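Local coordinates for protein meta cleavage compound hydrolase (Janthinobacterium, PDB 1J1I) that catalyses the hydrolytic cleavage of a carbon-carbon bond in the meta-cleavage compound of carbazole degradation, a reaction that very probably releases anthranilate, at residues 27-32 against 50-55; 140-145 against 238-243; 219-224 against 246-251. One frame throughout, in Å; residues are numbered along the deposited sequence.

Contact 1: residues 27-32 against 50-55; sequences ETRYLE and ESEGNW
Arg29, on strand 26-33 of the alpha/beta-hydrolase sheet, meets Glu50, the N-cap residue of helix 51-55. Arg29 NH1 donates to Glu50 OE1 at 3.0 Å, a salt bridge with a fairly straight N-H...O angle of 159°. OE1 lies at the edge of the guanidinium, close to its plane, and accepts on its anti lone pair. The two flat groups are turned 37° against each other. Glu50 CG sits between the backbone N and the carbonyl carbon (chi1 49°), and the chain bends again at chi2, which brings the carboxylate back over the first turn of its own helix. There OE1 also takes Glu52 N, at 2.9 Å and from above the carboxylate plane. OE2 takes Gly53 N at 2.7 Å on its syn side. Leu31 packs between the strand and the helix. Its CD2 lies 3.8 Å from Ser51 CB and 3.6 Å from Glu52 N, while its CD1 covers one face of the Arg29 guanidinium. An alanine in place of Glu50 would probably leave Glu52 N and Gly53 N without their cap and take one counter-charge from Arg29. Arg29 also pairs with Glu18 and Asp72, and Asp72 in turn bonds Ser51 OG. The buried charges thus sit in a network, and the helix N-terminus is likely to help stabilise the Glu50 carboxylate.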
ATOM      1  N   GLU A  27     -35.108   8.075  -3.725  1.00 19.21           N
ATOM      2  CA  GLU A  27     -34.855   7.132  -4.813  1.00 19.29           C
ATOM      3  C   GLU A  27     -33.368   7.254  -5.103  1.00 21.72           C
ATOM      4  O   GLU A  27     -32.848   8.362  -5.235  1.00 22.65           O
ATOM      5  CB  GLU A  27     -35.643   7.488  -6.082  1.00 21.68           C
ATOM      6  CG  GLU A  27     -36.875   6.621  -6.377  1.00 38.42           C
ATOM      7  CD  GLU A  27     -36.736   5.172  -5.923  1.00 25.10           C
ATOM      8  OE1 GLU A  27     -37.091   4.897  -4.767  1.00 35.14           O
ATOM      9  OE2 GLU A  27     -36.273   4.316  -6.711  1.00 30.02           O
ATOM     10  N   THR A  28     -32.693   6.116  -5.220  1.00 20.57           N
ATOM     11  CA  THR A  28     -31.253   6.112  -5.436  1.00 19.22           C
ATOM     12  C   THR A  28     -30.838   5.246  -6.612  1.00 17.11           C
ATOM     13  O   THR A  28     -31.350   4.142  -6.796  1.00 21.85           O
ATOM     14  CB  THR A  28     -30.540   5.612  -4.162  1.00 21.91           C
ATOM     15  OG1 THR A  28     -31.011   6.364  -3.037  1.00 24.58           O
ATOM     16  CG2 THR A  28     -29.029   5.778  -4.280  1.00 25.55           C
ATOM     17  N   ARG A  29     -29.909   5.759  -7.409  1.00 18.45           N
ATOM     18  CA  ARG A  29     -29.408   5.042  -8.570  1.00 19.87           C
ATOM     19  C   ARG A  29     -28.060   4.411  -8.272  1.00 21.18           C
ATOM     20  O   ARG A  29     -27.189   5.041  -7.670  1.00 22.71           O
ATOM     21  CB  ARG A  29     -29.253   6.001  -9.754  1.00 22.25           C
ATOM     22  CG  ARG A  29     -28.624   5.380 -10.997  1.00 22.32           C
ATOM     23  CD  ARG A  29     -27.277   6.015 -11.300  1.00 27.10           C
ATOM     24  NE  ARG A  29     -26.810   5.683 -12.642  1.00 26.19           N
ATOM     25  CZ  ARG A  29     -25.809   6.302 -13.258  1.00 24.11           C
ATOM     26  NH1 ARG A  29     -25.163   7.290 -12.652  1.00 27.25           N
ATOM     27  NH2 ARG A  29     -25.464   5.944 -14.487  1.00 22.02           N
ATOM     28  N   TYR A  30     -27.892   3.162  -8.690  1.00 20.63           N
ATOM     29  CA  TYR A  30     -26.625   2.481  -8.497  1.00 21.49           C
ATOM     30  C   TYR A  30     -26.287   1.595  -9.683  1.00 26.76           C
ATOM     31  O   TYR A  30     -27.148   1.275 -10.503  1.00 27.80           O
ATOM     32  CB  TYR A  30     -26.623   1.646  -7.204  1.00 17.76           C
ATOM     33  CG  TYR A  30     -27.635   0.520  -7.118  1.00 20.45           C
ATOM     34  CD1 TYR A  30     -28.971   0.773  -6.796  1.00 19.91           C
ATOM     35  CD2 TYR A  30     -27.242  -0.811  -7.287  1.00 22.04           C
ATOM     36  CE1 TYR A  30     -29.892  -0.275  -6.635  1.00 19.00           C
ATOM     37  CE2 TYR A  30     -28.150  -1.862  -7.132  1.00 24.11           C
ATOM     38  CZ  TYR A  30     -29.472  -1.586  -6.802  1.00 25.43           C
ATOM     39  OH  TYR A  30     -30.364  -2.623  -6.621  1.00 24.10           O
ATOM     40  N   LEU A  31     -25.015   1.231  -9.773  1.00 22.77           N
ATOM     41  CA  LEU A  31     -24.517   0.356 -10.822  1.00 22.80           C
ATOM     42  C   LEU A  31     -24.149  -0.944 -10.118  1.00 26.19           C
ATOM     43  O   LEU A  31     -23.568  -0.920  -9.033  1.00 27.08           O
ATOM     44  CB  LEU A  31     -23.273   0.965 -11.473  1.00 26.23           C
ATOM     45  CG  LEU A  31     -23.400   1.965 -12.627  1.00 30.40           C
ATOM     46  CD1 LEU A  31     -24.643   2.816 -12.497  1.00 29.55           C
ATOM     47  CD2 LEU A  31     -22.143   2.814 -12.666  1.00 28.69           C
ATOM     48  N   GLU A  32     -24.486  -2.076 -10.720  1.00 25.28           N
ATOM     49  CA  GLU A  32     -24.173  -3.354 -10.100  1.00 24.77           C
ATOM     50  C   GLU A  32     -23.540  -4.353 -11.056  1.00 25.79           C
ATOM     51  O   GLU A  32     -23.891  -4.416 -12.236  1.00 24.55           O
ATOM     52  CB  GLU A  32     -25.432  -3.957  -9.476  1.00 23.47           C
ATOM     53  CG  GLU A  32     -25.256  -5.391  -9.014  1.00 29.73           C
ATOM     54  CD  GLU A  32     -26.443  -5.894  -8.222  1.00 33.44           C
ATOM     55  OE1 GLU A  32     -27.565  -5.394  -8.450  1.00 32.57           O
ATOM     56  OE2 GLU A  32     -26.255  -6.796  -7.382  1.00 33.78           O
ATOM     57  N   GLU A  50     -20.412  11.304 -10.701  1.00 21.53           N
ATOM     58  CA  GLU A  50     -21.340  10.210 -10.436  1.00 20.83           C
ATOM     59  C   GLU A  50     -20.649   8.862 -10.628  1.00 21.99           C
ATOM     60  O   GLU A  50     -19.481   8.799 -11.023  1.00 25.06           O
ATOM     61  CB  GLU A  50     -22.603  10.339 -11.309  1.00 20.06           C
ATOM     62  CG  GLU A  50     -22.365  10.583 -12.793  1.00 26.65           C
ATOM     63  CD  GLU A  50     -21.830   9.358 -13.505  1.00 26.35           C
ATOM     64  OE1 GLU A  50     -22.536   8.326 -13.525  1.00 23.67           O
ATOM     65  OE2 GLU A  50     -20.705   9.427 -14.041  1.00 25.29           O
ATOM     66  N   SER A  51     -21.376   7.788 -10.351  1.00 20.78           N
ATOM     67  CA  SER A  51     -20.834   6.437 -10.407  1.00 21.06           C
ATOM     68  C   SER A  51     -20.171   5.918 -11.681  1.00 23.33           C
ATOM     69  O   SER A  51     -19.109   5.300 -11.611  1.00 22.48           O
ATOM     70  CB  SER A  51     -21.915   5.446  -9.968  1.00 22.53           C
ATOM     71  OG  SER A  51     -22.346   5.737  -8.648  1.00 21.76           O
ATOM     72  N   GLU A  52     -20.784   6.143 -12.838  1.00 19.88           N
ATOM     73  CA  GLU A  52     -20.210   5.634 -14.079  1.00 24.03           C
ATOM     74  C   GLU A  52     -18.859   6.273 -14.399  1.00 26.39           C
ATOM     75  O   GLU A  52     -17.879   5.569 -14.648  1.00 26.84           O
ATOM     76  CB  GLU A  52     -21.195   5.841 -15.234  1.00 22.40           C
ATOM     77  CG  GLU A  52     -20.792   5.191 -16.546  1.00 39.00           C
ATOM     78  CD  GLU A  52     -21.965   5.080 -17.508  1.00 45.85           C
ATOM     79  OE1 GLU A  52     -22.651   6.101 -17.737  1.00 50.62           O
ATOM     80  OE2 GLU A  52     -22.200   3.971 -18.034  1.00 49.52           O
ATOM     81  N   GLY A  53     -18.808   7.601 -14.381  1.00 24.70           N
ATOM     82  CA  GLY A  53     -17.572   8.303 -14.683  1.00 22.48           C
ATOM     83  C   GLY A  53     -16.458   8.028 -13.686  1.00 26.59           C
ATOM     84  O   GLY A  53     -15.281   8.006 -14.046  1.00 22.62           O
ATOM     85  N   ASN A  54     -16.817   7.815 -12.426  1.00 23.32           N
ATOM     86  CA  ASN A  54     -15.817   7.546 -11.402  1.00 26.50           C
ATOM     87  C   ASN A  54     -15.304   6.108 -11.370  1.00 24.50           C
ATOM     88  O   ASN A  54     -14.123   5.877 -11.130  1.00 25.27           O
ATOM     89  CB  ASN A  54     -16.369   7.868 -10.003  1.00 25.27           C
ATOM     90  CG  ASN A  54     -16.058   9.289  -9.552  1.00 23.15           C
ATOM     91  OD1 ASN A  54     -15.748   9.520  -8.387  1.00 24.79           O
ATOM     92  ND2 ASN A  54     -16.153  10.241 -10.467  1.00 27.16           N
ATOM     93  N   TRP A  55     -16.179   5.140 -11.629  1.00 22.08           N
ATOM     94  CA  TRP A  55     -15.780   3.744 -11.502  1.00 24.91           C
ATOM     95  C   TRP A  55     -15.813   2.832 -12.716  1.00 22.42           C
ATOM     96  O   TRP A  55     -15.570   1.628 -12.590  1.00 24.26           O
ATOM     97  CB  TRP A  55     -16.616   3.113 -10.389  1.00 18.50           C
ATOM     98  CG  TRP A  55     -16.640   3.943  -9.132  1.00 23.08           C
ATOM     99  CD1 TRP A  55     -17.657   4.741  -8.688  1.00 22.57           C
ATOM    100  CD2 TRP A  55     -15.600   4.037  -8.153  1.00 21.96           C
ATOM    101  NE1 TRP A  55     -17.316   5.323  -7.487  1.00 21.46           N
ATOM    102  CE2 TRP A  55     -16.059   4.907  -7.139  1.00 22.48           C
ATOM    103  CE3 TRP A  55     -14.322   3.470  -8.034  1.00 21.99           C
ATOM    104  CZ2 TRP A  55     -15.284   5.218  -6.012  1.00 22.60           C
ATOM    105  CZ3 TRP A  55     -13.553   3.780  -6.914  1.00 19.57           C
ATOM    106  CH2 TRP A  55     -14.040   4.647  -5.920  1.00 21.42           C
TER

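Contact 2: residues 140-145 against 238-243; sequences AGLVVE and VETAYK
Leu142 and Lys243 meet because of how their chains are set. Leu142 CG stands anti to the carbonyl carbon (chi1 -84°), and chi2 carries CD1 on, anti to CA, toward helix 238-247. Lys243 CG is anti to its backbone N (chi1 -169°), and the rest of the chain is fully extended. The two side chains cross at a slant. Leu142 CD1 rests 3.8 Å from Lys243 CB, and Leu142 CD2 lies 4.0 Å from Lys243 CD. The leucine thus packs on the aliphatic part of the lysine. Thr240 lies one helical turn back and completes the apolar patch. Its CG2, anti to the backbone N, is 3.8 Å from Leu142 CB. Leu142 CD1 comes equally near the backbone, 3.8 Å from Thr240 O. Thr240 OG1 turns back to Pro237 O, to which it is hydrogen-bonded. Val144 points at the same helix and approaches Thr240, but its CG1 is modelled too close to OG1. That part of the packing is doubtful, and residues 146-155 that follow are not modelled. No hydrogen bond links the two segments, so the join is by van der Waals contact. On the helix, Tyr242 stacks on Tyr242 of the second subunit. The side chain of Thr240 is about 8 Å from that of Asp233, very probably the catalytic acid. A loop after strand 131-137 that leads toward the helical lid, packed on the helix that follows the acid loop, is in keeping with alpha/beta-hydrolases of this family.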
ATOM      1  N   ALA A 140     -11.936  13.354   1.691  1.00 22.77           N
ATOM      2  CA  ALA A 140     -12.130  14.612   2.376  1.00 25.06           C
ATOM      3  C   ALA A 140     -12.348  14.224   3.843  1.00 28.53           C
ATOM      4  O   ALA A 140     -12.551  13.046   4.153  1.00 27.85           O
ATOM      5  CB  ALA A 140     -13.364  15.315   1.822  1.00 25.81           C
ATOM      6  N   GLY A 141     -12.300  15.202   4.743  1.00 26.26           N
ATOM      7  CA  GLY A 141     -12.513  14.913   6.151  1.00 28.62           C
ATOM      8  C   GLY A 141     -11.535  15.629   7.055  1.00 27.81           C
ATOM      9  O   GLY A 141     -11.863  15.994   8.188  1.00 28.20           O
ATOM     10  N   LEU A 142     -10.321  15.825   6.556  1.00 28.71           N
ATOM     11  CA  LEU A 142      -9.305  16.515   7.325  1.00 34.18           C
ATOM     12  C   LEU A 142      -8.996  17.859   6.692  1.00 41.17           C
ATOM     13  O   LEU A 142      -8.861  17.971   5.477  1.00 45.11           O
ATOM     14  CB  LEU A 142      -8.009  15.692   7.402  1.00 33.28           C
ATOM     15  CG  LEU A 142      -7.930  14.610   8.485  1.00 29.83           C
ATOM     16  CD1 LEU A 142      -6.674  13.755   8.309  1.00 23.78           C
ATOM     17  CD2 LEU A 142      -7.929  15.288   9.840  1.00 29.62           C
ATOM     18  N   VAL A 143      -8.889  18.864   7.549  1.00 40.70           N
ATOM     19  CA  VAL A 143      -8.570  20.203   7.119  1.00 45.12           C
ATOM     20  C   VAL A 143      -7.086  20.354   6.865  1.00 45.20           C
ATOM     21  O   VAL A 143      -6.667  21.344   6.259  1.00 53.60           O
ATOM     22  CB  VAL A 143      -8.935  21.266   8.192  1.00 48.97           C
ATOM     23  CG1 VAL A 143      -8.570  22.677   7.690  1.00 53.25           C
ATOM     24  CG2 VAL A 143     -10.389  21.207   8.572  1.00 44.62           C
ATOM     25  N   VAL A 144      -6.300  19.381   7.328  1.00 45.72           N
ATOM     26  CA  VAL A 144      -4.829  19.446   7.201  1.00 45.01           C
ATOM     27  C   VAL A 144      -4.218  20.626   6.443  1.00 45.74           C
ATOM     28  O   VAL A 144      -4.134  20.673   5.196  1.00 47.02           O
ATOM     29  CB  VAL A 144      -4.246  18.183   6.614  1.00 40.42           C
ATOM     30  CG1 VAL A 144      -4.242  18.235   5.077  1.00 41.09           C
ATOM     31  CG2 VAL A 144      -2.830  18.041   7.187  1.00 41.89           C
ATOM     32  N   GLU A 145      -3.737  21.536   7.274  1.00 44.45           N
ATOM     33  CA  GLU A 145      -3.153  22.811   6.943  1.00 41.19           C
ATOM     34  C   GLU A 145      -3.958  23.399   8.101  1.00 48.80           C
ATOM     35  O   GLU A 145      -4.855  22.633   8.546  1.00 49.67           O
ATOM     36  CB  GLU A 145      -3.690  23.350   5.584  1.00 40.28           C
ATOM     37  CG  GLU A 145      -2.694  23.391   4.395  1.00 38.03           C
ATOM     38  CD  GLU A 145      -3.388  23.543   3.025  1.00 47.25           C
ATOM     39  OE1 GLU A 145      -4.338  24.368   2.861  1.00 48.63           O
ATOM     40  OE2 GLU A 145      -2.958  22.838   2.083  1.00 47.48           O
ATOM     41  N   VAL A 238      -0.501  14.867   0.402  1.00 28.27           N
ATOM     42  CA  VAL A 238      -0.106  13.534   0.841  1.00 30.14           C
ATOM     43  C   VAL A 238       0.040  13.468   2.361  1.00 28.05           C
ATOM     44  O   VAL A 238      -0.201  12.421   2.968  1.00 29.15           O
ATOM     45  CB  VAL A 238       1.221  13.082   0.164  1.00 31.43           C
ATOM     46  CG1 VAL A 238       2.370  13.968   0.602  1.00 35.43           C
ATOM     47  CG2 VAL A 238       1.504  11.632   0.502  1.00 30.43           C
ATOM     48  N   GLU A 239       0.421  14.583   2.982  1.00 28.05           N
ATOM     49  CA  GLU A 239       0.574  14.621   4.434  1.00 29.75           C
ATOM     50  C   GLU A 239      -0.741  14.231   5.120  1.00 29.14           C
ATOM     51  O   GLU A 239      -0.736  13.709   6.236  1.00 28.18           O
ATOM     52  CB  GLU A 239       0.989  16.021   4.902  1.00 37.17           C
ATOM     53  CG  GLU A 239       2.370  16.483   4.452  1.00 46.33           C
ATOM     54  CD  GLU A 239       2.483  16.633   2.945  1.00 46.38           C
ATOM     55  OE1 GLU A 239       1.556  17.204   2.332  1.00 43.35           O
ATOM     56  OE2 GLU A 239       3.502  16.190   2.377  1.00 54.06           O
ATOM     57  N   THR A 240      -1.861  14.492   4.448  1.00 28.05           N
ATOM     58  CA  THR A 240      -3.188  14.167   4.985  1.00 28.55           C
ATOM     59  C   THR A 240      -3.321  12.674   5.237  1.00 27.13           C
ATOM     60  O   THR A 240      -3.951  12.252   6.206  1.00 26.06           O
ATOM     61  CB  THR A 240      -4.325  14.540   4.011  1.00 33.02           C
ATOM     62  OG1 THR A 240      -4.149  15.883   3.552  1.00 34.81           O
ATOM     63  CG2 THR A 240      -5.682  14.420   4.713  1.00 30.07           C
ATOM     64  N   ALA A 241      -2.753  11.877   4.335  1.00 27.29           N
ATOM     65  CA  ALA A 241      -2.802  10.427   4.467  1.00 24.98           C
ATOM     66  C   ALA A 241      -2.043  10.025   5.725  1.00 24.16           C
ATOM     67  O   ALA A 241      -2.494   9.175   6.500  1.00 24.51           O
ATOM     68  CB  ALA A 241      -2.176   9.765   3.239  1.00 20.17           C
ATOM     69  N   TYR A 242      -0.887  10.648   5.929  1.00 23.20           N
ATOM     70  CA  TYR A 242      -0.067  10.341   7.090  1.00 21.38           C
ATOM     71  C   TYR A 242      -0.845  10.659   8.365  1.00 23.34           C
ATOM     72  O   TYR A 242      -0.723   9.949   9.364  1.00 23.24           O
ATOM     73  CB  TYR A 242       1.249  11.133   7.033  1.00 26.31           C
ATOM     74  CG  TYR A 242       2.068  10.869   5.774  1.00 25.50           C
ATOM     75  CD1 TYR A 242       3.045  11.770   5.352  1.00 32.46           C
ATOM     76  CD2 TYR A 242       1.847   9.730   4.996  1.00 23.06           C
ATOM     77  CE1 TYR A 242       3.781  11.547   4.181  1.00 28.43           C
ATOM     78  CE2 TYR A 242       2.578   9.497   3.823  1.00 27.60           C
ATOM     79  CZ  TYR A 242       3.541  10.412   3.425  1.00 27.22           C
ATOM     80  OH  TYR A 242       4.264  10.195   2.268  1.00 29.70           O
ATOM     81  N   LYS A 243      -1.654  11.717   8.331  1.00 22.99           N
ATOM     82  CA  LYS A 243      -2.442  12.066   9.505  1.00 21.97           C
ATOM     83  C   LYS A 243      -3.562  11.039   9.706  1.00 19.25           C
ATOM     84  O   LYS A 243      -3.846  10.647  10.836  1.00 19.35           O
ATOM     85  CB  LYS A 243      -3.020  13.478   9.377  1.00 27.19           C
ATOM     86  CG  LYS A 243      -3.627  13.994  10.674  1.00 34.16           C
ATOM     87  CD  LYS A 243      -4.045  15.455  10.558  1.00 46.90           C
ATOM     88  CE  LYS A 243      -4.497  16.010  11.904  1.00 46.99           C
ATOM     89  NZ  LYS A 243      -4.871  17.451  11.812  1.00 50.07           N
TER

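Contact 3: residues 219-224 against 246-251; sequences RKVQVP and DLIDDS
Val221 and Ile248 form the apolar centre, with Val221 CG1 3.8 Å from Ile248 CG2. At one end Arg219 reaches across Leu247, the two side chains crossing at about a right angle. Arg219 bends at chi3 (-67°), where NE leaves the line of the chain. Leu247 CD2 then lies over one face of the guanidinium, offset toward its rim, and NH2 is 3.2 Å from it. At the other end Pro224 and Asp250 lie side by side, pointing the same way, with Pro224 CB 3.4 Å from Asp250 OD2. Two CA-H...O contacts add to this: Arg219 CA lies 3.5 Å from Leu247 O, and Pro224 CA lies 3.4 Å from Asp250 O.

No direct hydrogen bond joins the segments; three waters do so instead. One donates to Arg219 O and Val221 O and accepts from Asp249 N. A second donates to Val221 O and Val223 O and accepts from Asp250 N. The third donates to Gln222 O and Asp250 OD2. Val221 O therefore receives two waters.

Further out, a type I turn from Ile248 to Ser251 follows the end of helix 238-247, and Ser251 OG donates to Ile248 O at 2.7 Å. Val221 packs on Leu121 and Val125 of helix 114-126. Asp249 OD2 bonds His258 NE2 of the second subunit. The two segments lead into the neighbouring parallel strands 225-230 and 251-256. With helix 238-247 between them, those strands make a beta-alpha-beta crossover of the alpha/beta-hydrolase fold.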
ATOM      1  N   ARG A 219     -10.665   9.543  14.701  1.00 15.97           N
ATOM      2  CA  ARG A 219     -10.038   8.567  15.584  1.00 19.26           C
ATOM      3  C   ARG A 219     -11.037   7.482  16.006  1.00 20.76           C
ATOM      4  O   ARG A 219     -10.647   6.454  16.565  1.00 19.00           O
ATOM      5  CB  ARG A 219      -9.483   9.281  16.820  1.00 26.59           C
ATOM      6  CG  ARG A 219      -8.315   8.576  17.489  1.00 37.30           C
ATOM      7  CD  ARG A 219      -7.914   9.288  18.771  1.00 38.28           C
ATOM      8  NE  ARG A 219      -7.347  10.616  18.543  1.00 36.41           N
ATOM      9  CZ  ARG A 219      -6.120  10.841  18.079  1.00 41.60           C
ATOM     10  NH1 ARG A 219      -5.313   9.827  17.785  1.00 41.63           N
ATOM     11  NH2 ARG A 219      -5.691  12.086  17.923  1.00 47.43           N
ATOM     12  N   LYS A 220     -12.320   7.722  15.734  1.00 23.38           N
ATOM     13  CA  LYS A 220     -13.391   6.779  16.069  1.00 22.29           C
ATOM     14  C   LYS A 220     -13.571   5.683  15.019  1.00 20.14           C
ATOM     15  O   LYS A 220     -14.364   4.759  15.212  1.00 16.69           O
ATOM     16  CB  LYS A 220     -14.727   7.513  16.231  1.00 24.10           C
ATOM     17  CG  LYS A 220     -15.086   7.908  17.652  1.00 35.48           C
ATOM     18  CD  LYS A 220     -14.103   8.886  18.204  1.00 36.14           C
ATOM     19  CE  LYS A 220     -14.601   9.537  19.479  1.00 23.15           C
ATOM     20  NZ  LYS A 220     -13.547  10.472  19.926  1.00 21.42           N
ATOM     21  N   VAL A 221     -12.868   5.793  13.895  1.00 16.61           N
ATOM     22  CA  VAL A 221     -12.978   4.762  12.866  1.00 19.93           C
ATOM     23  C   VAL A 221     -12.267   3.523  13.411  1.00 20.20           C
ATOM     24  O   VAL A 221     -11.055   3.539  13.606  1.00 18.09           O
ATOM     25  CB  VAL A 221     -12.313   5.203  11.545  1.00 18.34           C
ATOM     26  CG1 VAL A 221     -12.392   4.073  10.527  1.00 19.22           C
ATOM     27  CG2 VAL A 221     -13.008   6.455  11.003  1.00 18.78           C
ATOM     28  N   GLN A 222     -13.025   2.454  13.647  1.00 21.46           N
ATOM     29  CA  GLN A 222     -12.470   1.225  14.217  1.00 20.43           C
ATOM     30  C   GLN A 222     -12.388   0.045  13.247  1.00 19.14           C
ATOM     31  O   GLN A 222     -11.712  -0.942  13.520  1.00 23.62           O
ATOM     32  CB  GLN A 222     -13.286   0.823  15.463  1.00 17.78           C
ATOM     33  CG  GLN A 222     -13.308   1.898  16.556  1.00 19.86           C
ATOM     34  CD  GLN A 222     -14.160   1.521  17.762  1.00 22.80           C
ATOM     35  OE1 GLN A 222     -15.220   0.903  17.626  1.00 22.95           O
ATOM     36  NE2 GLN A 222     -13.709   1.910  18.947  1.00 21.58           N
ATOM     37  N   VAL A 223     -13.071   0.148  12.116  1.00 16.57           N
ATOM     38  CA  VAL A 223     -13.058  -0.916  11.110  1.00 21.57           C
ATOM     39  C   VAL A 223     -11.727  -0.904  10.350  1.00 19.46           C
ATOM     40  O   VAL A 223     -11.048   0.122  10.309  1.00 20.76           O
ATOM     41  CB  VAL A 223     -14.217  -0.702  10.107  1.00 22.62           C
ATOM     42  CG1 VAL A 223     -13.985  -1.480   8.839  1.00 36.79           C
ATOM     43  CG2 VAL A 223     -15.530  -1.137  10.741  1.00 22.90           C
ATOM     44  N   PRO A 224     -11.319  -2.053   9.771  1.00 20.16           N
ATOM     45  CA  PRO A 224     -10.055  -2.032   9.028  1.00 20.28           C
ATOM     46  C   PRO A 224     -10.212  -1.017   7.902  1.00 20.89           C
ATOM     47  O   PRO A 224     -11.229  -1.002   7.192  1.00 20.15           O
ATOM     48  CB  PRO A 224      -9.915  -3.469   8.517  1.00 22.76           C
ATOM     49  CG  PRO A 224     -11.328  -4.008   8.559  1.00 30.55           C
ATOM     50  CD  PRO A 224     -11.856  -3.423   9.834  1.00 22.00           C
ATOM     51  N   ASP A 246      -2.235   8.069  11.353  1.00 22.37           N
ATOM     52  CA  ASP A 246      -1.946   8.283  12.763  1.00 20.60           C
ATOM     53  C   ASP A 246      -3.235   8.198  13.595  1.00 24.45           C
ATOM     54  O   ASP A 246      -3.247   7.652  14.699  1.00 23.74           O
ATOM     55  CB  ASP A 246      -1.305   9.660  12.942  1.00 30.23           C
ATOM     56  CG  ASP A 246      -0.919   9.942  14.374  1.00 40.20           C
ATOM     57  OD1 ASP A 246      -0.057   9.216  14.914  1.00 43.76           O
ATOM     58  OD2 ASP A 246      -1.481  10.890  14.960  1.00 46.41           O
ATOM     59  N   LEU A 247      -4.323   8.721  13.040  1.00 19.37           N
ATOM     60  CA  LEU A 247      -5.615   8.746  13.726  1.00 18.42           C
ATOM     61  C   LEU A 247      -6.413   7.447  13.728  1.00 21.86           C
ATOM     62  O   LEU A 247      -7.012   7.087  14.741  1.00 23.77           O
ATOM     63  CB  LEU A 247      -6.479   9.856  13.130  1.00 22.76           C
ATOM     64  CG  LEU A 247      -5.909  11.268  13.266  1.00 22.06           C
ATOM     65  CD1 LEU A 247      -6.713  12.221  12.403  1.00 21.17           C
ATOM     66  CD2 LEU A 247      -5.930  11.691  14.731  1.00 24.48           C
ATOM     67  N   ILE A 248      -6.441   6.754  12.595  1.00 18.99           N
ATOM     68  CA  ILE A 248      -7.197   5.511  12.492  1.00 19.17           C
ATOM     69  C   ILE A 248      -6.326   4.319  12.915  1.00 21.10           C
ATOM     70  O   ILE A 248      -5.373   3.943  12.229  1.00 21.24           O
ATOM     71  CB  ILE A 248      -7.730   5.341  11.053  1.00 18.43           C
ATOM     72  CG1 ILE A 248      -8.546   6.584  10.676  1.00 18.26           C
ATOM     73  CG2 ILE A 248      -8.610   4.092  10.949  1.00 18.21           C
ATOM     74  CD1 ILE A 248      -9.046   6.604   9.240  1.00 18.76           C
ATOM     75  N   ASP A 249      -6.662   3.721  14.052  1.00 19.29           N
ATOM     76  CA  ASP A 249      -5.874   2.609  14.581  1.00 20.40           C
ATOM     77  C   ASP A 249      -5.706   1.387  13.686  1.00 21.25           C
ATOM     78  O   ASP A 249      -4.628   0.793  13.652  1.00 21.69           O
ATOM     79  CB  ASP A 249      -6.429   2.142  15.924  1.00 24.21           C
ATOM     80  CG  ASP A 249      -5.437   1.275  16.678  1.00 26.44           C
ATOM     81  OD1 ASP A 249      -4.407   1.816  17.127  1.00 28.26           O
ATOM     82  OD2 ASP A 249      -5.673   0.061  16.805  1.00 27.16           O
ATOM     83  N   ASP A 250      -6.756   0.986  12.981  1.00 18.64           N
ATOM     84  CA  ASP A 250      -6.628  -0.182  12.120  1.00 20.60           C
ATOM     85  C   ASP A 250      -6.526   0.208  10.653  1.00 17.00           C
ATOM     86  O   ASP A 250      -7.168  -0.390   9.785  1.00 20.68           O
ATOM     87  CB  ASP A 250      -7.805  -1.133  12.333  1.00 21.07           C
ATOM     88  CG  ASP A 250      -7.449  -2.573  12.002  1.00 25.96           C
ATOM     89  OD1 ASP A 250      -6.287  -2.959  12.259  1.00 26.21           O
ATOM     90  OD2 ASP A 250      -8.321  -3.317  11.504  1.00 21.45           O
ATOM     91  N   SER A 251      -5.698   1.206  10.373  1.00 18.67           N
ATOM     92  CA  SER A 251      -5.539   1.663   9.000  1.00 16.91           C
ATOM     93  C   SER A 251      -4.215   1.286   8.345  1.00 19.06           C
ATOM     94  O   SER A 251      -3.150   1.347   8.960  1.00 18.89           O
ATOM     95  CB  SER A 251      -5.719   3.184   8.917  1.00 15.45           C
ATOM     96  OG  SER A 251      -4.724   3.883   9.649  1.00 15.78           O
TER
HETATM   97  O   HOH W   1      -9.184   4.325  15.373  1.00 18.91           O
HETATM   98  O   HOH W   2      -9.551   1.505  12.574  1.00 19.64           O
HETATM   99  O   HOH W   3     -10.777  -3.249  13.148  1.00 35.58           O

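Overall arrangement
Along the chain contact 1 closes before contacts 2 and 3 open, whereas the segments of contacts 2 and 3 alternate. Contact 1 lies across the centre of the chain from the other two, with centres 27 Å apart and no touch. It ties strand 26-33 of the mixed sheet to a short helix. Contacts 2 and 3 share helix 238-247, and their centres are 14 Å apart. They touch where Leu142 CD2 meets Leu247 CD1 at 4.2 Å. Contact 2 packs on the helix's first turns, contact 3 on its C-terminal end and the turn beyond. Both lie toward the other end of the sheet, near strand 251-256, its outermost within this chain, and beside the second subunit.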